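Local coordinates for protein LST4 (Kluyveromyces lactis, PDB 4ZY8) that is probably involved in the uptake of extracellular amino acids and required for protein trafficking from the Golgi to the plasma membrane, at residues F11-I15 / H44-L50; D52-G56 / R95-S99; N78-R84 / I98-D104; I85-N89 / L128-L132. All coordinates share one frame. Residue numbers count along the deposited sequence, not the author numbering.

Contact 1: residues F11-I15 / H44-L50; sequences FRLII and HIPLNEL
Residues 12-15 run as extended beta strand, with phi between -106° and -128° and psi near 123°. Against them, 44-46 is loop and helix begins at Leu-47, with Pro-46 as its N-cap residue and a Leu-50 N to Pro-46 O bond of 3.3 Å in the first turn. The CA of Arg-12 lies 8.4 Å from that of His-44, and the CA of Ile-14 9.2 Å from that of Leu-50. Strand alternation sends Arg-12 and Ile-14 toward the helix, while Phe-11, Leu-13 and Ile-15 reach helix 150-166, as in a longin fold, whose sheet is covered by helices on both faces. Arg-12 is fully stretched, its first three chi angles trans, so that NH1 donates a hydrogen bond to Ile-45 O (2.7 Å, 159°) at the guanidinium edge. One guanidinium face is covered by Leu-50 CD1, 3.4 Å from Arg-12 NH1, and Leu-47 CD1 approaches Arg-12 NH2 obliquely at 3.9 Å. The buried charge has a salt-bridge partner in Asp-33 on the neighbouring strand 29-35. Further along the strand, Ile-14 CD1 (chi1 m) meets Leu-50 CD1 (m, t) at 3.8 Å in purely apolar packing.

Contact 2: residues D52-G56 / R95-S99; sequences DYIFG and RIAIS
Residues 52-55 form the last turn of helix 47-55, which packs on strand 95-99. The backbones come nearest at Ile-54 and Ala-97, 7.3 Å between CA atoms, a short separation allowed by the small alanine. Tyr-53 misses the strand and packs on Leu-81 of strand 79-87 instead. Ile-54 (m, t) points straight at the sheet: its CG2 sits 3.4 Å from Ala-97 CB, and its CG1 is 3.4 Å from Ser-99 OG, a hydroxyl already hydrogen-bonded to Thr-83 of the adjoining strand. This is the single-helix side of a longin domain, where the helix following the first two strands covers one face of the antiparallel sheet. Residues 95, 97 and 99 turn to this face, and Ile-96 and Ile-98 to the other, where helix 114-134 packs. Phe-55 has chi1 in m and chi2 of -81°. CB starts sideways, but the ring swings in to place CZ 3.9 Å from Ala-97 CB. Arg-95 (m, t, m) reaches back so that Phe-55 CD1 covers one face of its guanidinium. NH2 of Arg-95, whose salt bridge is to Glu-18, lies close to the ring plane and 3.8 Å from Phe-55 CB.

Contact 3: residues N78-R84 / I98-D104; sequences NIVLFTR and ISCCVTD
Strands 79-84 and 98-103 run antiparallel, their axes 4.5 Å apart at closest and 153° between directions. The pairs Val-80/Val-102, Phe-82/Cys-100 and Arg-84/Ile-98 are hydrogen-bonded, each through two reciprocal bonds: Val-80 N to Val-102 O 2.7 Å, Val-102 N to Val-80 O 2.9 Å, Phe-82 N to Cys-100 O 2.9 Å, Cys-100 N to Phe-82 O 2.8 Å, Arg-84 N to Ile-98 O and Ile-98 N to Arg-84 O both 2.8 Å. Asp-104 N extends the series to Asn-78 O (2.9 Å), where Asn-78 (phi/psi 54°/38°) begins a G1 beta bulge against strand 68-74. At the non-hydrogen-bonded pairs, polar backbone groups turn outward: Leu-81 and Thr-83 bond to Lys-72 and Lys-70, Ser-99 and Cys-101 to Ile-14 and Arg-12. Thr-83 OG1 and Ser-99 OG hydrogen-bond at 2.9 Å under helix 47-55. Beside them Leu-81 CD1 touches Cys-101 SG at 3.5 Å. On the other face Phe-82 (chi1 p) lays its ring against Cys-100, whose CB makes a CH-pi contact 3.7 Å from the centroid. The Arg-84 guanidinium leads away to salt bridges with Asp-69, Asp-122 and Glu-125. Such a pairing of consecutive strands is a beta hairpin, here two inner strands of the longin sheet.

Contact 4: residues I85-N89 / L128-L132; sequences IFYLN and LLKYL
Apolar helix-on-sheet packing joins the end of strand 79-87, and the turn leaving it, to the long helix 114-134 near the periphery of the domain. The axes of strand 85-87 and helix 128-132 pass 11.3 Å apart with 29° between their N-to-C directions, so large side chains must fill the gap. The backbones are nearest at Leu-88 and Leu-129, 6.5 Å between CA atoms. Phe-86 (chi1 p, chi2 -84°) points toward the helix and presents its ring edge: CE2 is 3.7 Å from Leu-129 CD2, and CZ is 4.2 Å from Leu-128 CD1. In the longin architecture two long helices, 114-134 and 150-166, cover this face of the sheet, and Leu-128 (m, t) also touches Val-155 of the second and Ile-98 on the sheet. Tyr-87 follows strand alternation and points away, packing on Arg-95. Leu-88 has left the extended conformation (phi/psi -59°/-40°), and with chi1 t and chi2 p its CD1 turns back to the helix, 4.1 Å from Leu-129 CD2 and 4.0 Å from Leu-132 CD1. Both helix leucines are m, t. Leu-129 CD2 additionally lies 3.7 Å from Leu-88 O.

In the fold
All four contacts are built on one five-stranded antiparallel sheet. Contacts 1, 2 and 3 cluster, their centres about 9 to 11 Å apart. Contacts 1 and 2 both use helix 47-55, which covers the face opposite helices 114-134 and 150-166, while contacts 2 and 3 share Ile-98 and Ser-99. Contact 4 uses the far face, about 14 Å from contact 2 and about 21 Å from contacts 1 and 3, centre to centre. Along the chain contact 1 closes before the others open, and contact 4 crosses contacts 2 and 3. Strand 95-103, bonded to strands 12-17 and 79-87, thus unites sheet and both helical layers into the longin domain of this DENN-family protein.

Contact 1: residues F11-I15 / H44-L50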
loop_
_atom_site.group_PDB
_atom_site.type_symbol
_atom_site.label_atom_id
_atom_site.label_comp_id
_atom_site.label_asym_id
_atom_site.label_seq_id
_atom_site.Cartn_x
_atom_site.Cartn_y
_atom_site.Cartn_z
ATOM N N PHE A 11 -7.487 -9.178 5.390
ATOM C CA PHE A 11 -6.659 -8.031 5.059
ATOM C C PHE A 11 -7.456 -6.864 4.493
ATOM O O PHE A 11 -8.532 -7.025 3.986
ATOM C CB PHE A 11 -5.518 -8.400 4.106
ATOM C CG PHE A 11 -5.945 -8.635 2.705
ATOM C CD1 PHE A 11 -6.476 -9.819 2.340
ATOM C CD2 PHE A 11 -5.824 -7.664 1.765
ATOM C CE1 PHE A 11 -6.874 -10.040 1.061
ATOM C CE2 PHE A 11 -6.213 -7.877 0.479
ATOM C CZ PHE A 11 -6.754 -9.062 0.128
ATOM N N ARG A 12 -6.888 -5.683 4.581
ATOM C CA ARG A 12 -7.460 -4.530 3.918
ATOM C C ARG A 12 -6.379 -3.845 3.084
ATOM O O ARG A 12 -5.334 -3.447 3.605
ATOM C CB ARG A 12 -8.058 -3.568 4.945
ATOM C CG ARG A 12 -8.672 -2.311 4.351
ATOM C CD ARG A 12 -9.246 -1.399 5.445
ATOM N NE ARG A 12 -9.835 -0.185 4.875
ATOM C CZ ARG A 12 -10.272 0.847 5.595
ATOM N NH1 ARG A 12 -10.175 0.825 6.915
ATOM N NH2 ARG A 12 -10.797 1.906 4.992
ATOM N N LEU A 13 -6.642 -3.702 1.791
ATOM C CA LEU A 13 -5.679 -3.092 0.885
ATOM C C LEU A 13 -6.149 -1.698 0.489
ATOM O O LEU A 13 -7.247 -1.536 -0.057
ATOM C CB LEU A 13 -5.495 -3.966 -0.367
ATOM C CG LEU A 13 -4.629 -3.410 -1.501
ATOM C CD1 LEU A 13 -3.151 -3.272 -1.061
ATOM C CD2 LEU A 13 -4.743 -4.248 -2.773
ATOM N N ILE A 14 -5.351 -0.692 0.759
ATOM C CA ILE A 14 -5.619 0.644 0.311
ATOM C C ILE A 14 -4.574 1.168 -0.651
ATOM O O ILE A 14 -3.439 1.207 -0.327
ATOM C CB ILE A 14 -5.682 1.585 1.497
ATOM C CG1 ILE A 14 -6.696 1.081 2.476
ATOM C CG2 ILE A 14 -6.083 2.962 1.069
ATOM C CD1 ILE A 14 -6.086 0.822 3.814
ATOM N N ILE A 15 -4.984 1.588 -1.832
ATOM C CA ILE A 15 -4.085 2.295 -2.731
ATOM C C ILE A 15 -4.532 3.745 -2.687
ATOM O O ILE A 15 -5.693 4.038 -2.950
ATOM C CB ILE A 15 -4.136 1.737 -4.164
ATOM C CG1 ILE A 15 -3.753 0.251 -4.171
ATOM C CG2 ILE A 15 -3.229 2.545 -5.090
ATOM C CD1 ILE A 15 -3.948 -0.405 -5.527
ATOM N N HIS A 44 -13.293 -1.404 8.550
ATOM C CA HIS A 44 -12.594 -1.524 9.811
ATOM C C HIS A 44 -12.432 -0.145 10.413
ATOM O O HIS A 44 -13.370 0.498 10.844
ATOM C CB HIS A 44 -11.197 -2.168 9.601
ATOM C CG HIS A 44 -10.826 -3.220 10.621
ATOM N ND1 HIS A 44 -10.400 -2.915 11.894
ATOM C CD2 HIS A 44 -10.805 -4.575 10.540
ATOM C CE1 HIS A 44 -10.157 -4.032 12.558
ATOM N NE2 HIS A 44 -10.388 -5.055 11.756
ATOM N N ILE A 45 -11.190 0.283 10.384
ATOM C CA ILE A 45 -10.677 1.505 10.956
ATOM C C ILE A 45 -10.913 2.685 10.034
ATOM O O ILE A 45 -10.901 2.539 8.837
ATOM C CB ILE A 45 -9.201 1.380 11.223
ATOM C CG1 ILE A 45 -8.640 2.664 11.755
ATOM C CG2 ILE A 45 -8.487 1.096 9.947
ATOM C CD1 ILE A 45 -7.172 2.558 12.015
ATOM N N PRO A 46 -11.168 3.843 10.638
ATOM C CA PRO A 46 -11.543 5.052 9.901
ATOM C C PRO A 46 -10.529 5.430 8.833
ATOM O O PRO A 46 -9.326 5.239 9.018
ATOM C CB PRO A 46 -11.578 6.124 10.992
ATOM C CG PRO A 46 -10.608 5.642 12.015
ATOM C CD PRO A 46 -10.719 4.144 12.008
ATOM N N LEU A 47 -11.022 5.966 7.723
ATOM C CA LEU A 47 -10.176 6.403 6.665
ATOM C C LEU A 47 -9.326 7.578 6.997
ATOM O O LEU A 47 -8.289 7.735 6.439
ATOM C CB LEU A 47 -11.018 6.725 5.467
ATOM C CG LEU A 47 -10.212 6.814 4.203
ATOM C CD1 LEU A 47 -9.956 5.433 3.641
ATOM C CD2 LEU A 47 -10.984 7.652 3.213
ATOM N N ASN A 48 -9.761 8.417 7.905
ATOM C CA ASN A 48 -8.979 9.589 8.256
ATOM C C ASN A 48 -7.815 9.271 9.162
ATOM O O ASN A 48 -6.828 9.958 9.170
ATOM C CB ASN A 48 -9.859 10.628 8.911
ATOM C CG ASN A 48 -10.544 11.512 7.915
ATOM O OD1 ASN A 48 -9.916 12.102 7.063
ATOM N ND2 ASN A 48 -11.844 11.605 8.025
ATOM N N GLU A 49 -7.958 8.224 9.940
ATOM C CA GLU A 49 -6.888 7.764 10.809
ATOM C C GLU A 49 -5.831 7.083 9.941
ATOM O O GLU A 49 -4.636 7.205 10.207
ATOM C CB GLU A 49 -7.424 6.830 11.892
ATOM C CG GLU A 49 -6.373 6.288 12.847
ATOM C CD GLU A 49 -6.987 5.412 13.932
ATOM O OE1 GLU A 49 -8.225 5.458 14.088
ATOM O OE2 GLU A 49 -6.239 4.684 14.624
ATOM N N LEU A 50 -6.270 6.374 8.900
ATOM C CA LEU A 50 -5.323 5.706 8.003
ATOM C C LEU A 50 -4.506 6.684 7.178
ATOM O O LEU A 50 -3.300 6.510 7.080
ATOM C CB LEU A 50 -6.049 4.716 7.092
ATOM C CG LEU A 50 -6.422 3.448 7.865
ATOM C CD1 LEU A 50 -7.258 2.524 7.035
ATOM C CD2 LEU A 50 -5.163 2.721 8.321
#

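Contact 2: residues D52-G56 / R95-S99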
loop_
_atom_site.group_PDB
_atom_site.type_symbol
_atom_site.label_atom_id
_atom_site.label_comp_id
_atom_site.label_asym_id
_atom_site.label_seq_id
_atom_site.Cartn_x
_atom_site.Cartn_y
_atom_site.Cartn_z
ATOM N N ASP A 52 -3.487 9.431 7.970
ATOM C CA ASP A 52 -2.493 9.956 8.893
ATOM C C ASP A 52 -1.360 8.936 9.120
ATOM O O ASP A 52 -0.187 9.297 9.118
ATOM C CB ASP A 52 -3.176 10.365 10.202
ATOM C CG ASP A 52 -2.231 11.053 11.166
ATOM O OD1 ASP A 52 -1.713 12.133 10.808
ATOM O OD2 ASP A 52 -2.058 10.556 12.301
ATOM N N TYR A 53 -1.707 7.665 9.291
ATOM C CA TYR A 53 -0.685 6.626 9.418
ATOM C C TYR A 53 0.122 6.436 8.137
ATOM O O TYR A 53 1.317 6.174 8.186
ATOM C CB TYR A 53 -1.314 5.294 9.820
ATOM C CG TYR A 53 -1.822 5.232 11.241
ATOM C CD1 TYR A 53 -1.212 5.959 12.248
ATOM C CD2 TYR A 53 -2.898 4.429 11.575
ATOM C CE1 TYR A 53 -1.664 5.891 13.551
ATOM C CE2 TYR A 53 -3.359 4.358 12.870
ATOM C CZ TYR A 53 -2.739 5.087 13.856
ATOM O OH TYR A 53 -3.201 5.009 15.152
ATOM N N ILE A 54 -0.509 6.574 6.987
ATOM C CA ILE A 54 0.139 6.384 5.703
ATOM C C ILE A 54 0.972 7.558 5.281
ATOM O O ILE A 54 2.097 7.398 4.912
ATOM C CB ILE A 54 -0.894 6.112 4.618
ATOM C CG1 ILE A 54 -1.624 4.840 4.937
ATOM C CG2 ILE A 54 -0.270 5.993 3.252
ATOM C CD1 ILE A 54 -2.901 4.664 4.203
ATOM N N PHE A 55 0.395 8.741 5.298
ATOM C CA PHE A 55 1.117 9.914 4.895
ATOM C C PHE A 55 1.540 10.767 6.101
ATOM O O PHE A 55 2.059 11.844 5.957
ATOM C CB PHE A 55 0.281 10.743 3.934
ATOM C CG PHE A 55 -0.166 10.016 2.709
ATOM C CD1 PHE A 55 0.676 9.849 1.643
ATOM C CD2 PHE A 55 -1.434 9.545 2.607
ATOM C CE1 PHE A 55 0.263 9.218 0.509
ATOM C CE2 PHE A 55 -1.843 8.892 1.486
ATOM C CZ PHE A 55 -0.996 8.733 0.428
ATOM N N GLY A 56 1.279 10.307 7.299
ATOM C CA GLY A 56 1.634 11.110 8.437
ATOM C C GLY A 56 3.110 11.015 8.694
ATOM O O GLY A 56 3.820 11.987 8.561
ATOM N N ARG A 95 3.218 11.725 -3.640
ATOM C CA ARG A 95 3.462 10.334 -3.282
ATOM C C ARG A 95 2.261 9.431 -3.578
ATOM O O ARG A 95 1.103 9.869 -3.524
ATOM C CB ARG A 95 3.826 10.238 -1.797
ATOM C CG ARG A 95 5.175 10.849 -1.451
ATOM C CD ARG A 95 5.422 10.865 0.043
ATOM N NE ARG A 95 4.431 11.675 0.734
ATOM C CZ ARG A 95 4.291 11.713 2.051
ATOM N NH1 ARG A 95 5.091 10.981 2.820
ATOM N NH2 ARG A 95 3.362 12.488 2.601
ATOM N N ILE A 96 2.557 8.193 -3.963
ATOM C CA ILE A 96 1.553 7.152 -4.082
ATOM C C ILE A 96 1.837 6.118 -3.007
ATOM O O ILE A 96 2.996 5.770 -2.769
ATOM C CB ILE A 96 1.561 6.475 -5.455
ATOM C CG1 ILE A 96 1.160 7.459 -6.549
ATOM C CG2 ILE A 96 0.620 5.286 -5.467
ATOM C CD1 ILE A 96 1.189 6.836 -7.938
ATOM N N ALA A 97 0.792 5.608 -2.367
ATOM C CA ALA A 97 0.976 4.602 -1.341
ATOM C C ALA A 97 0.177 3.328 -1.630
ATOM O O ALA A 97 -0.980 3.364 -2.090
ATOM C CB ALA A 97 0.601 5.149 0.023
ATOM N N ILE A 98 0.832 2.206 -1.377
ATOM C CA ILE A 98 0.182 0.906 -1.374
ATOM C C ILE A 98 0.256 0.398 0.056
ATOM O O ILE A 98 1.348 0.077 0.541
ATOM C CB ILE A 98 0.859 -0.081 -2.337
ATOM C CG1 ILE A 98 0.923 0.530 -3.739
ATOM C CG2 ILE A 98 0.130 -1.434 -2.320
ATOM C CD1 ILE A 98 1.679 -0.270 -4.709
ATOM N N SER A 99 -0.882 0.372 0.748
ATOM C CA SER A 99 -0.895 0.044 2.180
ATOM C C SER A 99 -1.775 -1.153 2.491
ATOM O O SER A 99 -2.863 -1.307 1.932
ATOM C CB SER A 99 -1.390 1.238 3.016
ATOM O OG SER A 99 -0.657 2.423 2.776
#

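Contact 3: residues N78-R84 / I98-D104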
loop_
_atom_site.group_PDB
_atom_site.type_symbol
_atom_site.label_atom_id
_atom_site.label_comp_id
_atom_site.label_asym_id
_atom_site.label_seq_id
_atom_site.Cartn_x
_atom_site.Cartn_y
_atom_site.Cartn_z
ATOM N N ASN A 78 -5.569 -3.838 17.030
ATOM C CA ASN A 78 -4.860 -5.125 16.932
ATOM C C ASN A 78 -4.405 -5.413 15.499
ATOM O O ASN A 78 -4.446 -6.558 15.024
ATOM C CB ASN A 78 -5.758 -6.263 17.424
ATOM C CG ASN A 78 -6.145 -6.105 18.875
ATOM O OD1 ASN A 78 -5.313 -5.766 19.716
ATOM N ND2 ASN A 78 -7.428 -6.310 19.174
ATOM N N ILE A 79 -3.964 -4.358 14.823
ATOM C CA ILE A 79 -3.653 -4.434 13.411
ATOM C C ILE A 79 -2.234 -3.951 13.127
ATOM O O ILE A 79 -1.736 -3.042 13.783
ATOM C CB ILE A 79 -4.706 -3.619 12.611
ATOM C CG1 ILE A 79 -5.912 -4.511 12.297
ATOM C CG2 ILE A 79 -4.117 -3.025 11.357
ATOM C CD1 ILE A 79 -7.052 -3.804 11.619
ATOM N N VAL A 80 -1.579 -4.577 12.155
ATOM C CA VAL A 80 -0.319 -4.071 11.643
ATOM C C VAL A 80 -0.554 -3.512 10.246
ATOM O O VAL A 80 -1.271 -4.111 9.458
ATOM C CB VAL A 80 0.762 -5.182 11.640
ATOM C CG1 VAL A 80 1.647 -5.081 10.438
ATOM C CG2 VAL A 80 1.568 -5.121 12.922
ATOM N N LEU A 81 0.001 -2.336 9.972
ATOM C CA LEU A 81 -0.143 -1.683 8.677
ATOM C C LEU A 81 1.205 -1.615 7.972
ATOM O O LEU A 81 2.145 -1.032 8.518
ATOM C CB LEU A 81 -0.739 -0.273 8.854
ATOM C CG LEU A 81 -0.939 0.633 7.633
ATOM C CD1 LEU A 81 -2.076 0.126 6.762
ATOM C CD2 LEU A 81 -1.225 2.080 8.062
ATOM N N PHE A 82 1.335 -2.238 6.798
ATOM C CA PHE A 82 2.575 -2.070 6.052
ATOM C C PHE A 82 2.336 -1.333 4.740
ATOM O O PHE A 82 1.396 -1.618 4.001
ATOM C CB PHE A 82 3.312 -3.408 5.836
ATOM C CG PHE A 82 2.542 -4.476 5.071
ATOM C CD1 PHE A 82 2.788 -4.696 3.723
ATOM C CD2 PHE A 82 1.639 -5.305 5.715
ATOM C CE1 PHE A 82 2.121 -5.708 3.019
ATOM C CE2 PHE A 82 0.965 -6.326 5.026
ATOM C CZ PHE A 82 1.215 -6.525 3.676
ATOM N N THR A 83 3.198 -0.357 4.491
ATOM C CA THR A 83 3.013 0.605 3.413
ATOM C C THR A 83 4.240 0.751 2.521
ATOM O O THR A 83 5.334 1.010 3.003
ATOM C CB THR A 83 2.686 2.018 3.989
ATOM O OG1 THR A 83 1.444 1.977 4.686
ATOM C CG2 THR A 83 2.588 3.064 2.868
ATOM N N ARG A 84 4.036 0.623 1.220
ATOM C CA ARG A 84 5.029 1.017 0.229
ATOM C C ARG A 84 4.653 2.395 -0.287
ATOM O O ARG A 84 3.566 2.575 -0.840
ATOM C CB ARG A 84 5.078 0.011 -0.924
ATOM C CG ARG A 84 5.742 0.507 -2.229
ATOM C CD ARG A 84 7.257 0.735 -2.091
ATOM N NE ARG A 84 7.964 -0.448 -1.563
ATOM C CZ ARG A 84 8.577 -1.382 -2.287
ATOM N NH1 ARG A 84 8.595 -1.323 -3.618
ATOM N NH2 ARG A 84 9.183 -2.387 -1.660
ATOM N N ILE A 98 0.832 2.206 -1.377
ATOM C CA ILE A 98 0.182 0.906 -1.374
ATOM C C ILE A 98 0.256 0.398 0.056
ATOM O O ILE A 98 1.348 0.077 0.541
ATOM C CB ILE A 98 0.859 -0.081 -2.337
ATOM C CG1 ILE A 98 0.923 0.530 -3.739
ATOM C CG2 ILE A 98 0.130 -1.434 -2.320
ATOM C CD1 ILE A 98 1.679 -0.270 -4.709
ATOM N N SER A 99 -0.882 0.372 0.748
ATOM C CA SER A 99 -0.895 0.044 2.180
ATOM C C SER A 99 -1.775 -1.153 2.491
ATOM O O SER A 99 -2.863 -1.307 1.932
ATOM C CB SER A 99 -1.390 1.238 3.016
ATOM O OG SER A 99 -0.657 2.423 2.776
ATOM N N CYS A 100 -1.367 -1.948 3.465
ATOM C CA CYS A 100 -2.122 -3.135 3.788
ATOM C C CYS A 100 -2.264 -3.320 5.296
ATOM O O CYS A 100 -1.281 -3.222 6.027
ATOM C CB CYS A 100 -1.461 -4.362 3.155
ATOM S SG CYS A 100 -2.426 -5.903 3.326
ATOM N N CYS A 101 -3.495 -3.562 5.753
ATOM C CA CYS A 101 -3.750 -3.894 7.158
ATOM C C CYS A 101 -3.891 -5.400 7.326
ATOM O O CYS A 101 -4.632 -6.034 6.585
ATOM C CB CYS A 101 -5.028 -3.221 7.677
ATOM S SG CYS A 101 -5.181 -1.466 7.334
ATOM N N VAL A 102 -3.222 -5.949 8.312
ATOM C CA VAL A 102 -3.406 -7.317 8.734
ATOM C C VAL A 102 -3.398 -7.395 10.261
ATOM O O VAL A 102 -3.006 -6.476 10.919
ATOM C CB VAL A 102 -2.314 -8.253 8.178
ATOM C CG1 VAL A 102 -2.462 -8.441 6.693
ATOM C CG2 VAL A 102 -0.932 -7.743 8.507
ATOM N N THR A 103 -3.818 -8.523 10.799
ATOM C CA THR A 103 -3.781 -8.776 12.231
ATOM C C THR A 103 -2.355 -8.679 12.775
ATOM O O THR A 103 -1.421 -9.158 12.130
ATOM C CB THR A 103 -4.323 -10.180 12.536
ATOM O OG1 THR A 103 -5.600 -10.347 11.902
ATOM C CG2 THR A 103 -4.445 -10.386 14.032
ATOM N N ASP A 104 -2.199 -8.079 13.931
ATOM C CA ASP A 104 -0.885 -7.851 14.446
ATOM C C ASP A 104 -0.096 -9.119 14.737
ATOM O O ASP A 104 1.089 -9.074 14.875
ATOM C CB ASP A 104 -0.907 -6.901 15.632
ATOM C CG ASP A 104 -1.660 -7.442 16.800
ATOM O OD1 ASP A 104 -2.020 -8.613 16.812
ATOM O OD2 ASP A 104 -1.888 -6.689 17.731
#

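Contact 4: residues I85-N89 / L128-L132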
loop_
_atom_site.group_PDB
_atom_site.type_symbol
_atom_site.label_atom_id
_atom_site.label_comp_id
_atom_site.label_asym_id
_atom_site.label_seq_id
_atom_site.Cartn_x
_atom_site.Cartn_y
_atom_site.Cartn_z
ATOM N N ILE A 85 5.541 3.369 -0.140
ATOM C CA ILE A 85 5.210 4.700 -0.617
ATOM C C ILE A 85 6.310 5.120 -1.600
ATOM O O ILE A 85 7.472 4.831 -1.383
ATOM C CB ILE A 85 5.024 5.683 0.576
ATOM C CG1 ILE A 85 4.435 7.016 0.140
ATOM C CG2 ILE A 85 6.297 5.843 1.402
ATOM C CD1 ILE A 85 3.845 7.772 1.314
ATOM N N PHE A 86 5.929 5.695 -2.733
ATOM C CA PHE A 86 6.885 6.036 -3.787
ATOM C C PHE A 86 6.443 7.257 -4.568
ATOM O O PHE A 86 5.280 7.652 -4.505
ATOM C CB PHE A 86 7.091 4.864 -4.752
ATOM C CG PHE A 86 5.818 4.356 -5.379
ATOM C CD1 PHE A 86 5.028 3.436 -4.713
ATOM C CD2 PHE A 86 5.437 4.772 -6.644
ATOM C CE1 PHE A 86 3.850 2.960 -5.281
ATOM C CE2 PHE A 86 4.267 4.302 -7.224
ATOM C CZ PHE A 86 3.469 3.389 -6.532
ATOM N N TYR A 87 7.356 7.827 -5.325
ATOM C CA TYR A 87 7.090 8.985 -6.144
ATOM C C TYR A 87 6.883 8.615 -7.605
ATOM O O TYR A 87 7.475 7.684 -8.079
ATOM C CB TYR A 87 8.249 9.965 -6.028
ATOM C CG TYR A 87 8.414 10.565 -4.667
ATOM C CD1 TYR A 87 9.165 9.940 -3.709
ATOM C CD2 TYR A 87 7.814 11.757 -4.344
ATOM C CE1 TYR A 87 9.305 10.472 -2.470
ATOM C CE2 TYR A 87 7.956 12.304 -3.103
ATOM C CZ TYR A 87 8.705 11.655 -2.166
ATOM O OH TYR A 87 8.856 12.187 -0.936
ATOM N N LEU A 88 6.085 9.380 -8.330
ATOM C CA LEU A 88 5.881 9.103 -9.738
ATOM C C LEU A 88 7.170 9.135 -10.497
ATOM O O LEU A 88 7.386 8.352 -11.364
ATOM C CB LEU A 88 4.880 10.051 -10.366
ATOM C CG LEU A 88 4.935 10.221 -11.894
ATOM C CD1 LEU A 88 5.102 8.943 -12.682
ATOM C CD2 LEU A 88 3.802 11.050 -12.441
ATOM N N ASN A 89 8.017 10.079 -10.173
ATOM C CA ASN A 89 9.295 10.204 -10.831
ATOM C C ASN A 89 10.202 11.141 -10.048
ATOM O O ASN A 89 9.820 11.644 -8.992
ATOM C CB ASN A 89 9.109 10.712 -12.269
ATOM C CG ASN A 89 8.265 11.979 -12.345
ATOM O OD1 ASN A 89 8.649 13.013 -11.802
ATOM N ND2 ASN A 89 7.119 11.906 -13.033
ATOM N N LEU A 128 1.669 0.266 -11.220
ATOM C CA LEU A 128 0.987 1.551 -11.080
ATOM C C LEU A 128 1.746 2.656 -11.838
ATOM O O LEU A 128 1.135 3.541 -12.437
ATOM C CB LEU A 128 0.825 1.906 -9.612
ATOM C CG LEU A 128 -0.083 0.971 -8.799
ATOM C CD1 LEU A 128 -0.197 1.419 -7.345
ATOM C CD2 LEU A 128 -1.479 0.790 -9.422
ATOM N N LEU A 129 3.081 2.601 -11.814
ATOM C CA LEU A 129 3.877 3.584 -12.555
ATOM C C LEU A 129 3.671 3.471 -14.060
ATOM O O LEU A 129 3.620 4.477 -14.756
ATOM C CB LEU A 129 5.375 3.443 -12.227
ATOM C CG LEU A 129 5.748 3.891 -10.810
ATOM C CD1 LEU A 129 7.241 3.635 -10.513
ATOM C CD2 LEU A 129 5.382 5.373 -10.630
ATOM N N LYS A 130 3.517 2.253 -14.556
ATOM C CA LYS A 130 3.253 2.043 -15.976
ATOM C C LYS A 130 1.897 2.591 -16.407
ATOM O O LYS A 130 1.740 3.023 -17.558
ATOM C CB LYS A 130 3.369 0.560 -16.333
ATOM C CG LYS A 130 4.809 0.098 -16.431
ATOM C CD LYS A 130 5.432 0.607 -17.727
ATOM C CE LYS A 130 6.874 0.157 -17.872
ATOM N NZ LYS A 130 7.602 1.016 -18.861
ATOM N N TYR A 131 0.911 2.536 -15.524
ATOM C CA TYR A 131 -0.378 3.146 -15.771
ATOM C C TYR A 131 -0.206 4.626 -15.997
ATOM O O TYR A 131 -0.768 5.174 -16.896
ATOM C CB TYR A 131 -1.373 2.906 -14.634
ATOM C CG TYR A 131 -2.622 3.728 -14.792
ATOM C CD1 TYR A 131 -3.704 3.249 -15.475
ATOM C CD2 TYR A 131 -2.663 5.018 -14.349
ATOM C CE1 TYR A 131 -4.822 4.018 -15.655
ATOM C CE2 TYR A 131 -3.767 5.784 -14.513
ATOM C CZ TYR A 131 -4.840 5.276 -15.171
ATOM O OH TYR A 131 -5.925 6.036 -15.336
ATOM N N LEU A 132 0.563 5.248 -15.140
ATOM C CA LEU A 132 0.789 6.689 -15.229
ATOM C C LEU A 132 1.474 7.058 -16.544
ATOM O O LEU A 132 1.141 8.074 -17.157
ATOM C CB LEU A 132 1.603 7.171 -14.029
ATOM C CG LEU A 132 0.805 6.973 -12.742
ATOM C CD1 LEU A 132 1.599 7.372 -11.535
ATOM C CD2 LEU A 132 -0.481 7.778 -12.814
#